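Periplasmic binding protein (Roseiflexus sp. RS-1, PDB 5GJ3) binds two heme molecules in this form and probably hands heme to a membrane transporter as the periplasmic component of a bacterial heme-acquisition system. Local coordinates at residues L98-K104 and G245-T250; L135-I139 and T258-Y262; Q157-R161 and N176-D180; M168-A172 and A253-T258; D200-D206 and R234-D240. One frame throughout, in Å; residues are numbered along the deposited sequence.

Contact 1 of 5, residues L98-K104 and G245-T250; sequences LDAPQQK and GMGPRT
Lys104 leaves its helix with CG beside the backbone N (chi1 -71°) and then bends at chi3 (-70°), which brings its ammonium to the carbonyls of Gly245 and Met246. Helix 100-111 meets the link between helix 240-244 and the C-terminal helix 250-267, which holds a type I turn from Gly247 to Thr250; Met246 steps out of helical geometry with a positive phi. NZ sits in the carbonyl plane of Gly245 O at 2.7 Å; its bond to Met246 O, at 2.9 Å, is weak. The same ammonium also hydrogen-bonds Asp14 and forms a salt bridge with Asp94, both ligands of a zinc ion, so its charge is probably divided between the carboxylates of a metal site and the carbonyls at a helix end. Next to it Pro101 CA makes a CA-H...O contact with Met246 O at 3.3 Å, and the packing turns apolar where Ala100 CB meets Met246 CB. Farther along, Leu98 CD2 rests on Thr250 CG2 at 4.0 Å, and Val125 of helix 115-136 closes over Pro101 from outside the contact. In the turn, Gly247 O takes both the backbone N and the hydroxyl of Thr250 from the same face. That hydroxyl, OG1, lies 2.7 Å from Gly247 O, and the Pro101 ring crosses the threonine side chain at about a right angle, with CG 3.5 Å from OG1.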
# COMPACT_ATOMS: atom_id res chain seq x y z
N LEU A 98 -4.15 9.67 -5.43
CA LEU A 98 -3.70 10.39 -4.25
C LEU A 98 -4.84 11.02 -3.45
O LEU A 98 -4.61 11.53 -2.39
CB LEU A 98 -2.66 11.47 -4.59
CG LEU A 98 -1.27 10.92 -4.89
CD1 LEU A 98 -0.37 12.09 -5.16
CD2 LEU A 98 -0.74 10.11 -3.75
N ASP A 99 -6.06 10.98 -3.98
CA ASP A 99 -7.27 11.30 -3.21
C ASP A 99 -7.82 10.16 -2.30
O ASP A 99 -8.66 10.42 -1.42
CB ASP A 99 -8.39 11.70 -4.18
CG ASP A 99 -8.16 13.06 -4.78
OD1 ASP A 99 -7.42 13.86 -4.17
OD2 ASP A 99 -8.73 13.33 -5.86
N ALA A 100 -7.41 8.92 -2.54
CA ALA A 100 -7.87 7.79 -1.71
C ALA A 100 -7.59 7.94 -0.18
O ALA A 100 -8.49 7.64 0.62
CB ALA A 100 -7.33 6.45 -2.24
N PRO A 101 -6.38 8.40 0.24
CA PRO A 101 -6.13 8.53 1.70
C PRO A 101 -7.24 9.37 2.38
O PRO A 101 -7.89 8.91 3.32
CB PRO A 101 -4.75 9.24 1.76
CG PRO A 101 -4.07 8.74 0.51
CD PRO A 101 -5.19 8.80 -0.55
N GLN A 102 -7.47 10.57 1.87
CA GLN A 102 -8.50 11.48 2.43
C GLN A 102 -9.94 10.87 2.40
O GLN A 102 -10.73 10.98 3.35
CB GLN A 102 -8.38 12.82 1.67
CG GLN A 102 -9.61 13.68 1.55
CD GLN A 102 -10.66 13.24 0.52
OE1 GLN A 102 -11.85 13.14 0.86
NE2 GLN A 102 -10.25 12.98 -0.74
N GLN A 103 -10.29 10.25 1.29
CA GLN A 103 -11.59 9.62 1.17
C GLN A 103 -11.77 8.48 2.20
O GLN A 103 -12.80 8.39 2.85
CB GLN A 103 -11.71 9.09 -0.25
CG GLN A 103 -13.09 8.82 -0.75
CD GLN A 103 -12.96 8.36 -2.20
OE1 GLN A 103 -13.29 7.23 -2.54
NE2 GLN A 103 -12.35 9.22 -3.03
N LYS A 104 -10.76 7.62 2.36
CA LYS A 104 -10.88 6.51 3.31
C LYS A 104 -10.92 7.00 4.76
O LYS A 104 -11.64 6.43 5.64
CB LYS A 104 -9.76 5.48 3.10
CG LYS A 104 -9.93 4.69 1.79
CD LYS A 104 -8.81 3.63 1.61
CE LYS A 104 -7.46 4.20 1.33
NZ LYS A 104 -6.40 3.15 0.99
N GLY A 245 -0.48 1.03 0.70
CA GLY A 245 -1.75 1.26 1.44
C GLY A 245 -2.60 2.50 1.15
O GLY A 245 -3.83 2.47 1.37
N MET A 246 -2.01 3.57 0.62
CA MET A 246 -2.81 4.78 0.35
C MET A 246 -3.59 5.22 1.61
O MET A 246 -4.80 5.46 1.61
CB MET A 246 -3.70 4.61 -0.88
CG MET A 246 -2.89 4.59 -2.18
SD MET A 246 -1.98 6.15 -2.50
CE MET A 246 -1.65 5.88 -4.25
N GLY A 247 -2.84 5.27 2.71
CA GLY A 247 -3.42 5.54 4.00
C GLY A 247 -2.76 6.74 4.62
O GLY A 247 -2.26 7.59 3.89
N PRO A 248 -2.77 6.82 5.97
CA PRO A 248 -2.31 8.02 6.64
C PRO A 248 -0.80 8.29 6.44
O PRO A 248 -0.38 9.45 6.58
CB PRO A 248 -2.60 7.74 8.13
CG PRO A 248 -3.66 6.67 8.12
CD PRO A 248 -3.25 5.81 6.94
N ARG A 249 -0.02 7.26 6.12
CA ARG A 249 1.43 7.41 5.90
C ARG A 249 1.85 7.68 4.46
O ARG A 249 3.05 7.66 4.14
CB ARG A 249 2.18 6.19 6.47
CG ARG A 249 2.12 6.15 8.02
CD ARG A 249 2.86 4.90 8.52
NE ARG A 249 2.16 3.70 8.05
CZ ARG A 249 2.68 2.48 7.92
NH1 ARG A 249 3.95 2.24 8.14
NH2 ARG A 249 1.92 1.51 7.47
N THR A 250 0.88 8.00 3.60
CA THR A 250 1.13 8.18 2.18
C THR A 250 2.16 9.28 1.89
O THR A 250 3.06 9.07 1.07
CB THR A 250 -0.16 8.46 1.39
OG1 THR A 250 -1.01 7.32 1.54
CG2 THR A 250 0.14 8.62 -0.15

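Contact 2 of 5, residues L135-I139 and T258-Y262; sequences LARRI and TIAFY
Arg138 lays its guanidinium flat on the ring of Tyr262, the two planes only 17° apart and the centres 4.0 Å from each other. The overlap is offset: NH2 stands over the CG-CD1 side of the ring, 3.6 Å from CG, so the pair is a stack with cation-pi character. On the other face of the guanidinium lies Leu135 CD2, which leaves the group sandwiched. Its rotation is fixed from the edge as well, since NE donates in plane to a lone pair of Leu135 O at 3.0 Å, and NH2 donates to a water that in turn gives its protons to Leu135 O and Thr258 OG1. Here the long helix 115-136 runs out into a type I turn, Ala136 to Ile139, and this turn is packed on the C-terminal helix 250-267. Tyr262 carries CG anti to its backbone N (chi1 -178°), which swings the ring toward the turn. A leucine in its place would probably cost the cation-pi stack and leave the guanidinium without a flat aromatic surface on that face. Behind the stack, Ile139 slides past Tyr262 in the opposite direction, its CG1 3.9 Å from CD1 of the ring, and CD1 of the isoleucine reaches Phe261 CB. Thr258, whose hydroxyl donates to Ala172 O, packs CG2 against Leu135 CB at 3.7 Å and sets OG1 3.2 Å from Ala136 CB.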
# COMPACT_ATOMS: atom_id res chain seq x y z
N LEU A 135 8.82 18.68 -2.81
CA LEU A 135 10.21 18.19 -2.96
C LEU A 135 10.44 17.51 -4.32
O LEU A 135 11.55 17.61 -4.93
CB LEU A 135 10.57 17.22 -1.83
CG LEU A 135 10.74 17.87 -0.46
CD1 LEU A 135 10.77 16.75 0.56
CD2 LEU A 135 12.04 18.69 -0.46
N ALA A 136 9.42 16.81 -4.81
CA ALA A 136 9.53 16.12 -6.09
C ALA A 136 9.70 17.10 -7.28
O ALA A 136 10.29 16.75 -8.28
CB ALA A 136 8.34 15.17 -6.32
N ARG A 137 9.16 18.31 -7.16
CA ARG A 137 9.33 19.37 -8.17
C ARG A 137 10.79 19.82 -8.38
O ARG A 137 11.10 20.40 -9.39
CB ARG A 137 8.46 20.59 -7.86
CG ARG A 137 7.05 20.39 -8.30
CD ARG A 137 6.16 21.59 -7.97
NE ARG A 137 4.78 21.15 -8.15
CZ ARG A 137 3.96 20.78 -7.17
NH1 ARG A 137 4.32 20.84 -5.89
NH2 ARG A 137 2.75 20.37 -7.47
N ARG A 138 11.69 19.53 -7.46
CA ARG A 138 13.10 19.82 -7.72
C ARG A 138 13.74 18.89 -8.78
O ARG A 138 14.88 19.10 -9.19
CB ARG A 138 13.89 19.65 -6.43
CG ARG A 138 13.31 20.39 -5.21
CD ARG A 138 14.15 20.04 -4.01
NE ARG A 138 14.10 18.59 -3.74
CZ ARG A 138 14.94 17.93 -2.96
NH1 ARG A 138 15.91 18.54 -2.31
NH2 ARG A 138 14.81 16.63 -2.79
N ILE A 139 13.04 17.81 -9.15
CA ILE A 139 13.65 16.82 -10.02
C ILE A 139 13.44 17.32 -11.45
O ILE A 139 12.33 17.42 -11.93
CB ILE A 139 13.13 15.38 -9.81
CG1 ILE A 139 13.57 14.84 -8.44
CG2 ILE A 139 13.67 14.45 -10.91
CD1 ILE A 139 12.75 13.65 -7.95
N THR A 258 10.76 10.27 -2.98
CA THR A 258 11.28 11.42 -3.75
C THR A 258 12.71 11.78 -3.38
O THR A 258 13.49 12.20 -4.21
CB THR A 258 10.32 12.68 -3.69
OG1 THR A 258 10.61 13.49 -4.80
CG2 THR A 258 10.56 13.53 -2.41
N ILE A 259 13.04 11.64 -2.10
CA ILE A 259 14.44 11.79 -1.63
C ILE A 259 15.37 10.82 -2.40
O ILE A 259 16.40 11.21 -2.94
CB ILE A 259 14.59 11.58 -0.08
CG1 ILE A 259 13.81 12.64 0.74
CG2 ILE A 259 16.06 11.61 0.33
CD1 ILE A 259 13.99 14.02 0.21
N ALA A 260 14.99 9.54 -2.45
CA ALA A 260 15.76 8.54 -3.21
C ALA A 260 15.82 8.84 -4.73
O ALA A 260 16.89 8.76 -5.37
CB ALA A 260 15.19 7.16 -2.97
N PHE A 261 14.70 9.25 -5.29
CA PHE A 261 14.65 9.53 -6.72
C PHE A 261 15.54 10.73 -7.05
O PHE A 261 16.18 10.77 -8.11
CB PHE A 261 13.21 9.84 -7.12
CG PHE A 261 12.27 8.63 -7.14
CD1 PHE A 261 12.70 7.34 -6.78
CD2 PHE A 261 10.92 8.81 -7.48
CE1 PHE A 261 11.81 6.25 -6.81
CE2 PHE A 261 10.03 7.75 -7.51
CZ PHE A 261 10.47 6.47 -7.17
N TYR A 262 15.58 11.70 -6.14
CA TYR A 262 16.37 12.92 -6.35
C TYR A 262 17.84 12.52 -6.46
O TYR A 262 18.56 13.00 -7.33
CB TYR A 262 16.14 13.94 -5.21
CG TYR A 262 16.89 15.25 -5.39
CD1 TYR A 262 16.31 16.35 -6.10
CD2 TYR A 262 18.17 15.41 -4.86
CE1 TYR A 262 17.02 17.55 -6.27
CE2 TYR A 262 18.88 16.61 -5.02
CZ TYR A 262 18.31 17.67 -5.72
OH TYR A 262 19.04 18.82 -5.84
O HOH W 1 13.03 15.30 -4.67

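Contact 3 of 5, residues Q157-R161 and N176-D180; sequences QVAGR and NAAAD. With ZN (zinc ion), chain E.
An Asx turn at Asn176, just where strand 175-176 gives way to a loop, is pinned by its own amide to the end of strand 155-159, with Ala159 as the partner. ND2 of Asn176 donates to Ala159 O over 3.1 Å; the carbonyl lies in the amide plane, yet the donor is tilted 32° from the plane of that carbonyl. The amide's second function closes the turn, OD1 accepting Ala178 N from above its plane at 3.0 Å. With CG anti to the backbone N (chi1 -177°), the amide faces the strand and can serve both jobs, and ND2 also hydrogen-bonds Asp166 of helix 164-171. One water bridges the two oxygens, giving a proton to Ala159 O and another to Asn176 OD1. Next to this polar clamp Ala178 CB is wedged tightly: Val158 CG1 comes to 3.4 Å, shorter than usual for two carbons, and Ala159 O to 3.2 Å. Toward the solvent the extended Arg161 brings NH2 to 4.0 Å from Ala179 CB. The loop then passes into a short 3-10 segment, 179-180, that holds Asp180, a zinc ligand together with His144. Its carboxylate grips the zinc ion unevenly, OD2 at 2.1 Å and OD1 at 2.5 Å.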
# COMPACT_ATOMS: atom_id res chain seq x y z
N GLN A 157 7.04 -10.09 -11.23
CA GLN A 157 6.02 -9.31 -11.91
C GLN A 157 6.36 -7.82 -11.81
O GLN A 157 6.97 -7.37 -10.84
CB GLN A 157 4.63 -9.56 -11.31
CG GLN A 157 4.18 -11.02 -11.32
CD GLN A 157 3.50 -11.42 -12.62
OE1 GLN A 157 3.90 -12.40 -13.26
NE2 GLN A 157 2.48 -10.68 -13.02
N VAL A 158 5.96 -7.07 -12.82
CA VAL A 158 6.27 -5.67 -12.94
C VAL A 158 4.92 -4.97 -12.89
O VAL A 158 3.95 -5.50 -13.44
CB VAL A 158 6.95 -5.41 -14.32
CG1 VAL A 158 6.92 -3.94 -14.68
CG2 VAL A 158 8.37 -5.93 -14.34
N ALA A 159 4.86 -3.81 -12.25
CA ALA A 159 3.61 -3.01 -12.20
C ALA A 159 3.62 -1.83 -13.18
O ALA A 159 4.54 -0.97 -13.15
CB ALA A 159 3.36 -2.52 -10.77
N GLY A 160 2.60 -1.75 -14.02
CA GLY A 160 2.47 -0.65 -14.94
C GLY A 160 1.36 0.30 -14.47
O GLY A 160 1.18 0.50 -13.25
N ARG A 161 0.65 0.87 -15.43
CA ARG A 161 -0.38 1.89 -15.15
C ARG A 161 -1.63 1.28 -14.51
O ARG A 161 -1.80 0.04 -14.49
CB ARG A 161 -0.69 2.75 -16.38
CG ARG A 161 0.53 3.57 -16.79
CD ARG A 161 0.23 4.84 -17.57
NE ARG A 161 1.42 5.29 -18.31
CZ ARG A 161 1.44 6.25 -19.24
NH1 ARG A 161 0.33 6.91 -19.56
NH2 ARG A 161 2.58 6.56 -19.85
N ASN A 176 7.68 5.77 -14.33
CA ASN A 176 7.42 4.34 -14.23
C ASN A 176 7.89 3.71 -15.55
O ASN A 176 7.22 3.88 -16.58
CB ASN A 176 5.94 4.01 -13.91
CG ASN A 176 5.71 2.48 -13.72
OD1 ASN A 176 6.64 1.67 -13.91
ND2 ASN A 176 4.50 2.10 -13.23
N ALA A 177 9.05 3.06 -15.51
CA ALA A 177 9.66 2.39 -16.67
C ALA A 177 8.85 1.20 -17.24
O ALA A 177 9.12 0.74 -18.36
CB ALA A 177 11.10 1.94 -16.35
N ALA A 178 7.85 0.70 -16.51
CA ALA A 178 7.02 -0.39 -17.04
C ALA A 178 6.22 0.06 -18.28
O ALA A 178 5.89 -0.78 -19.10
CB ALA A 178 6.06 -0.92 -15.99
N ALA A 179 5.89 1.35 -18.42
CA ALA A 179 5.26 1.91 -19.65
C ALA A 179 6.07 1.64 -20.96
O ALA A 179 5.49 1.27 -22.00
CB ALA A 179 4.94 3.40 -19.47
N ASP A 180 7.41 1.78 -20.89
CA ASP A 180 8.34 1.45 -21.99
C ASP A 180 8.23 0.01 -22.48
O ASP A 180 8.64 -0.31 -23.61
CB ASP A 180 9.79 1.70 -21.56
CG ASP A 180 10.11 3.18 -21.36
OD1 ASP A 180 9.62 4.01 -22.13
OD2 ASP A 180 10.82 3.52 -20.42
ZN ZN E . 10.73 5.60 -20.56
O HOH W 2 7.26 -0.56 -12.55

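Contact 4 of 5, residues M168-A172 and A253-T258; sequences MIAAA and ALTDLT. With ZN (zinc ion), chain G.
Two helices of the chain, 164-171 and the C-terminal 250-267, pack here through a buried apolar seam that closes where Ala172 meets Thr258. Leu254 fills the middle of it: its CD2 sits 3.4 Å from Met168 O and also touches the methyls of Ala171 and Ala172. Met168, bent at both chi2 and chi3 (-74° and -76°), curls its thioether over this leucine so that CE lands on Ala253 CB at 3.8 Å. Ala172 pushes its methyl between Leu254 and Leu257, 3.6 Å from Leu257 CB, while Leu257 CD1 leans back on Met168 CB. Ala172 lies just past the end of helix 164-171, and its O accepts from Thr258 OG1 at 2.7 Å, the hydroxyl standing 36° above the carbonyl plane. A valine at Thr258 would probably leave Ala172 O without this donor, and rob the water shared with Arg138 of an acceptor. On the flank of helix 250-267 turned away from helix 164-171, Asp256 OD1 binds a zinc ion at 2.0 Å with two waters, and OD2 of that carboxylate hydrogen-bonds Tyr242. The chemistry is thus divided: interlocked methyls and a thioether hold the helices together, while a single short hydroxyl bond satisfies a buried carbonyl that lies beyond the last turn of its helix.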
# COMPACT_ATOMS: atom_id res chain seq x y z
N MET A 168 2.27 6.39 -6.94
CA MET A 168 3.33 6.82 -6.02
C MET A 168 4.64 7.23 -6.77
O MET A 168 5.27 8.22 -6.42
CB MET A 168 3.63 5.72 -4.99
CG MET A 168 2.41 5.26 -4.17
SD MET A 168 2.00 6.54 -2.96
CE MET A 168 3.31 6.28 -1.73
N ILE A 169 5.05 6.43 -7.75
CA ILE A 169 6.27 6.75 -8.52
C ILE A 169 6.14 8.13 -9.16
O ILE A 169 7.04 8.94 -9.03
CB ILE A 169 6.58 5.67 -9.58
CG1 ILE A 169 7.04 4.38 -8.84
CG2 ILE A 169 7.75 6.15 -10.48
CD1 ILE A 169 7.09 3.17 -9.74
N ALA A 170 5.01 8.38 -9.84
CA ALA A 170 4.83 9.66 -10.58
C ALA A 170 4.79 10.84 -9.65
O ALA A 170 5.49 11.82 -9.87
CB ALA A 170 3.58 9.63 -11.46
N ALA A 171 4.02 10.75 -8.57
CA ALA A 171 3.96 11.90 -7.64
C ALA A 171 5.28 12.15 -6.95
O ALA A 171 5.52 13.26 -6.52
CB ALA A 171 2.84 11.72 -6.62
N ALA A 172 6.13 11.14 -6.80
CA ALA A 172 7.46 11.37 -6.19
C ALA A 172 8.50 11.87 -7.22
O ALA A 172 9.68 12.08 -6.89
CB ALA A 172 7.96 10.09 -5.49
N ALA A 253 5.62 8.10 2.85
CA ALA A 253 6.21 7.18 1.85
C ALA A 253 6.65 7.93 0.59
O ALA A 253 7.72 7.65 0.05
CB ALA A 253 5.26 6.01 1.52
N LEU A 254 5.84 8.90 0.15
CA LEU A 254 6.21 9.77 -0.98
C LEU A 254 7.49 10.53 -0.74
O LEU A 254 8.29 10.68 -1.67
CB LEU A 254 5.12 10.79 -1.32
CG LEU A 254 3.99 10.28 -2.16
CD1 LEU A 254 2.96 11.43 -2.33
CD2 LEU A 254 4.49 9.73 -3.51
N THR A 255 7.71 10.97 0.50
CA THR A 255 8.90 11.76 0.86
C THR A 255 10.12 10.81 0.75
O THR A 255 11.15 11.19 0.21
CB THR A 255 8.79 12.32 2.33
OG1 THR A 255 7.72 13.28 2.43
CG2 THR A 255 10.08 12.93 2.84
N ASP A 256 9.99 9.59 1.27
CA ASP A 256 11.13 8.65 1.17
C ASP A 256 11.44 8.38 -0.31
O ASP A 256 12.62 8.37 -0.68
CB ASP A 256 10.86 7.32 1.89
CG ASP A 256 10.74 7.49 3.40
OD1 ASP A 256 11.13 8.55 3.94
OD2 ASP A 256 10.21 6.56 4.06
N LEU A 257 10.40 8.11 -1.13
CA LEU A 257 10.65 7.86 -2.54
C LEU A 257 11.31 9.06 -3.20
O LEU A 257 12.31 8.90 -3.92
CB LEU A 257 9.37 7.52 -3.32
CG LEU A 257 8.71 6.23 -2.92
CD1 LEU A 257 7.36 6.22 -3.66
CD2 LEU A 257 9.65 5.11 -3.38
N THR A 258 10.76 10.27 -2.98
CA THR A 258 11.28 11.42 -3.75
C THR A 258 12.71 11.78 -3.38
O THR A 258 13.49 12.20 -4.21
CB THR A 258 10.32 12.68 -3.69
OG1 THR A 258 10.61 13.49 -4.80
CG2 THR A 258 10.56 13.53 -2.41
ZN ZN G . 10.99 9.05 5.91
O HOH W 3 11.08 7.07 6.63
O HOH W 4 9.18 9.83 5.43

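Contact 5 of 5, residues D200-D206 and R234-D240; sequences DVLLVLD and RIIALDD. With HEM (protoporphyrin IX containing Fe), chain B.
Leu202 and Ile235 lie side by side and point the same way, CD1 to CD1 3.6 Å, on neighbouring parallel strands 201-205 and 235-238. The chain joins these strands through intervening helices, a beta-alpha-beta crossover at the edge of the mixed sheet. This middle part is the tight one. Five backbone bonds run from Arg234 O to Asp206 N, those in the middle nearly straight; Ile236 N reaches Leu202 O at 2.9 Å, nearly along the C=O axis. On the same face as Leu202, Val204 CG2 stands between its backbone N and carbonyl carbon (chi1 -62° for CG1) and reaches Ala237 CB at 3.7 Å. On the other face Leu203 CD1 touches Ile236 CG2 at 3.8 Å, beneath helix 250-267. The Asp200-Arg234 end is polar and water-bridged: Arg234 CD passes Asp200 O while NE and that oxygen share a water, and the guanidinium is tied outside to Asp263 and Gln232. The loose, solvent side is at Asp206 and Asp239. Exposed Asp206 donates its backbone N to Leu238 O from well above the carbonyl plane, and its OD2 remains 4.8 Å from Asp239 OD1, two like charges that probably disfavour closer approach. Asp239 instead caps the following helix at Tyr242. Beside them the strands open onto the heme pockets: Leu205 CD1 touches Asp240 CB at 4.0 Å, and Asp240 CG lies 3.6 Å from the heme methyl CMB.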
# COMPACT_ATOMS: atom_id res chain seq x y z
N ASP A 200 16.92 3.00 -13.62
CA ASP A 200 17.86 3.70 -12.76
C ASP A 200 17.66 3.30 -11.30
O ASP A 200 18.61 3.33 -10.50
CB ASP A 200 17.60 5.23 -12.87
CG ASP A 200 17.94 5.78 -14.25
OD1 ASP A 200 19.13 5.59 -14.65
OD2 ASP A 200 17.06 6.39 -14.92
N VAL A 201 16.41 2.97 -10.97
CA VAL A 201 16.00 2.54 -9.60
C VAL A 201 15.19 1.26 -9.69
O VAL A 201 14.28 1.16 -10.49
CB VAL A 201 15.17 3.66 -8.89
CG1 VAL A 201 14.76 3.24 -7.44
CG2 VAL A 201 15.97 4.98 -8.89
N LEU A 202 15.52 0.27 -8.87
CA LEU A 202 14.64 -0.87 -8.65
C LEU A 202 13.85 -0.70 -7.34
O LEU A 202 14.42 -0.57 -6.25
CB LEU A 202 15.46 -2.17 -8.61
CG LEU A 202 16.03 -2.53 -10.00
CD1 LEU A 202 17.18 -3.50 -9.87
CD2 LEU A 202 14.94 -3.14 -10.89
N LEU A 203 12.53 -0.66 -7.47
CA LEU A 203 11.66 -0.52 -6.30
C LEU A 203 11.01 -1.88 -5.99
O LEU A 203 10.37 -2.47 -6.84
CB LEU A 203 10.61 0.58 -6.56
CG LEU A 203 9.60 0.94 -5.47
CD1 LEU A 203 10.27 1.45 -4.22
CD2 LEU A 203 8.58 1.97 -5.96
N VAL A 204 11.22 -2.38 -4.78
CA VAL A 204 10.70 -3.69 -4.37
C VAL A 204 10.04 -3.65 -2.97
O VAL A 204 10.18 -2.68 -2.23
CB VAL A 204 11.84 -4.73 -4.30
CG1 VAL A 204 12.46 -4.90 -5.70
CG2 VAL A 204 12.88 -4.32 -3.24
N LEU A 205 9.37 -4.72 -2.61
CA LEU A 205 8.87 -4.84 -1.22
C LEU A 205 9.92 -5.51 -0.31
O LEU A 205 10.72 -6.37 -0.79
CB LEU A 205 7.57 -5.59 -1.20
CG LEU A 205 6.53 -4.95 -2.11
CD1 LEU A 205 5.27 -5.80 -2.16
CD2 LEU A 205 6.18 -3.50 -1.74
N ASP A 206 9.96 -5.07 0.97
CA ASP A 206 10.76 -5.70 2.03
C ASP A 206 10.72 -7.24 1.94
O ASP A 206 11.79 -7.91 1.79
CB ASP A 206 10.24 -5.29 3.44
CG ASP A 206 10.84 -3.96 3.95
OD1 ASP A 206 11.61 -3.30 3.21
OD2 ASP A 206 10.51 -3.57 5.12
N ARG A 234 21.16 0.33 -6.75
CA ARG A 234 20.17 1.31 -6.33
C ARG A 234 18.83 0.61 -6.19
O ARG A 234 17.98 0.64 -7.08
CB ARG A 234 20.13 2.41 -7.36
CG ARG A 234 19.62 3.71 -6.84
CD ARG A 234 19.82 4.74 -7.92
NE ARG A 234 21.16 5.28 -8.07
CZ ARG A 234 21.63 6.33 -7.40
NH1 ARG A 234 20.92 6.87 -6.43
NH2 ARG A 234 22.82 6.84 -7.67
N ILE A 235 18.67 -0.08 -5.06
CA ILE A 235 17.47 -0.85 -4.77
C ILE A 235 16.83 -0.10 -3.60
O ILE A 235 17.52 0.19 -2.62
CB ILE A 235 17.76 -2.31 -4.26
CG1 ILE A 235 18.79 -3.10 -5.12
CG2 ILE A 235 16.48 -3.08 -3.95
CD1 ILE A 235 18.64 -3.01 -6.61
N ILE A 236 15.53 0.19 -3.70
CA ILE A 236 14.76 0.81 -2.59
C ILE A 236 13.79 -0.30 -2.17
O ILE A 236 13.03 -0.79 -3.00
CB ILE A 236 13.87 2.01 -3.07
CG1 ILE A 236 14.65 3.11 -3.78
CG2 ILE A 236 13.02 2.58 -1.92
CD1 ILE A 236 15.83 3.65 -3.01
N ALA A 237 13.82 -0.71 -0.91
CA ALA A 237 12.88 -1.73 -0.45
C ALA A 237 12.00 -1.08 0.61
O ALA A 237 12.50 -0.48 1.56
CB ALA A 237 13.62 -2.94 0.12
N LEU A 238 10.70 -1.17 0.44
CA LEU A 238 9.78 -0.55 1.42
C LEU A 238 8.80 -1.62 1.87
O LEU A 238 8.54 -2.56 1.13
CB LEU A 238 9.02 0.67 0.81
CG LEU A 238 9.91 1.90 0.45
CD1 LEU A 238 9.10 2.98 -0.24
CD2 LEU A 238 10.59 2.48 1.68
N ASP A 239 8.27 -1.47 3.08
CA ASP A 239 7.16 -2.30 3.56
C ASP A 239 5.93 -2.18 2.65
O ASP A 239 5.58 -1.08 2.23
CB ASP A 239 6.80 -1.81 4.97
CG ASP A 239 5.61 -2.52 5.51
OD1 ASP A 239 5.80 -3.69 5.90
OD2 ASP A 239 4.51 -1.94 5.54
N ASP A 240 5.24 -3.28 2.35
CA ASP A 240 4.06 -3.22 1.49
C ASP A 240 2.91 -2.29 1.91
O ASP A 240 2.41 -1.51 1.09
CB ASP A 240 3.47 -4.60 1.17
CG ASP A 240 3.38 -5.52 2.39
OD1 ASP A 240 3.25 -5.03 3.53
OD2 ASP A 240 3.46 -6.76 2.21
CHA HEM B . -2.18 -12.39 -0.90
CHB HEM B . -0.95 -8.43 1.64
CHC HEM B . -2.57 -5.85 -2.19
CHD HEM B . -4.25 -9.83 -4.40
C1A HEM B . -1.69 -11.55 0.07
C2A HEM B . -1.18 -12.00 1.31
C3A HEM B . -0.85 -10.92 2.07
C4A HEM B . -1.13 -9.77 1.26
CMA HEM B . -0.28 -10.94 3.49
CAA HEM B . -1.10 -13.47 1.69
CBA HEM B . -2.54 -13.92 2.05
CGA HEM B . -2.76 -15.41 2.00
O1A HEM B . -1.94 -16.12 1.41
O2A HEM B . -3.76 -15.96 2.51
C1B HEM B . -1.25 -7.35 0.78
C2B HEM B . -0.97 -5.97 1.04
C3B HEM B . -1.40 -5.25 -0.05
C4B HEM B . -1.98 -6.23 -0.97
CMB HEM B . -0.26 -5.42 2.26
CAB HEM B . -1.36 -3.78 -0.31
CBB HEM B . -1.31 -2.90 0.70
C1C HEM B . -3.11 -6.67 -3.15
C2C HEM B . -3.51 -6.27 -4.44
C3C HEM B . -4.00 -7.42 -5.08
C4C HEM B . -3.86 -8.52 -4.16
CMC HEM B . -3.42 -4.84 -4.96
CAC HEM B . -4.57 -7.55 -6.45
CBC HEM B . -4.60 -6.54 -7.32
C1D HEM B . -3.75 -10.84 -3.58
C2D HEM B . -3.98 -12.25 -3.95
C3D HEM B . -3.41 -12.97 -2.98
C4D HEM B . -2.84 -11.99 -2.04
CMD HEM B . -4.70 -12.78 -5.18
CAD HEM B . -3.38 -14.49 -2.86
CBD HEM B . -4.44 -14.83 -1.75
CGD HEM B . -5.88 -15.00 -2.22
O1D HEM B . -6.14 -15.29 -3.41
O2D HEM B . -6.87 -14.90 -1.43
NA HEM B . -1.73 -10.20 0.08
NB HEM B . -1.90 -7.44 -0.39
NC HEM B . -3.34 -8.01 -2.99
ND HEM B . -3.10 -10.70 -2.39
FE HEM B . -2.54 -9.13 -1.41
O HOH W 5 21.51 3.93 -10.65

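Helix 250-267 links three of the contacts: contact 2 and contact 4 both use it, share Thr258 and have centres 8 Å apart, and contact 1 lies where the chain enters it, about 13 Å from contact 4 between centres and touching it through Met246 and Met168. Contacts 3 and 5 reach the same mixed sheet, about 14 Å apart between centres, and contact 5 packs on contact 4 through Leu203 and Leu257. Along the chain, contact 3 closes before contact 5 opens, and contact 5 is nested inside the loops closed by contacts 1, 2 and 4. Helix 250-267 thus packs on the mixed sheet, whose strands 201-205 and 235-238 end at the heme pockets.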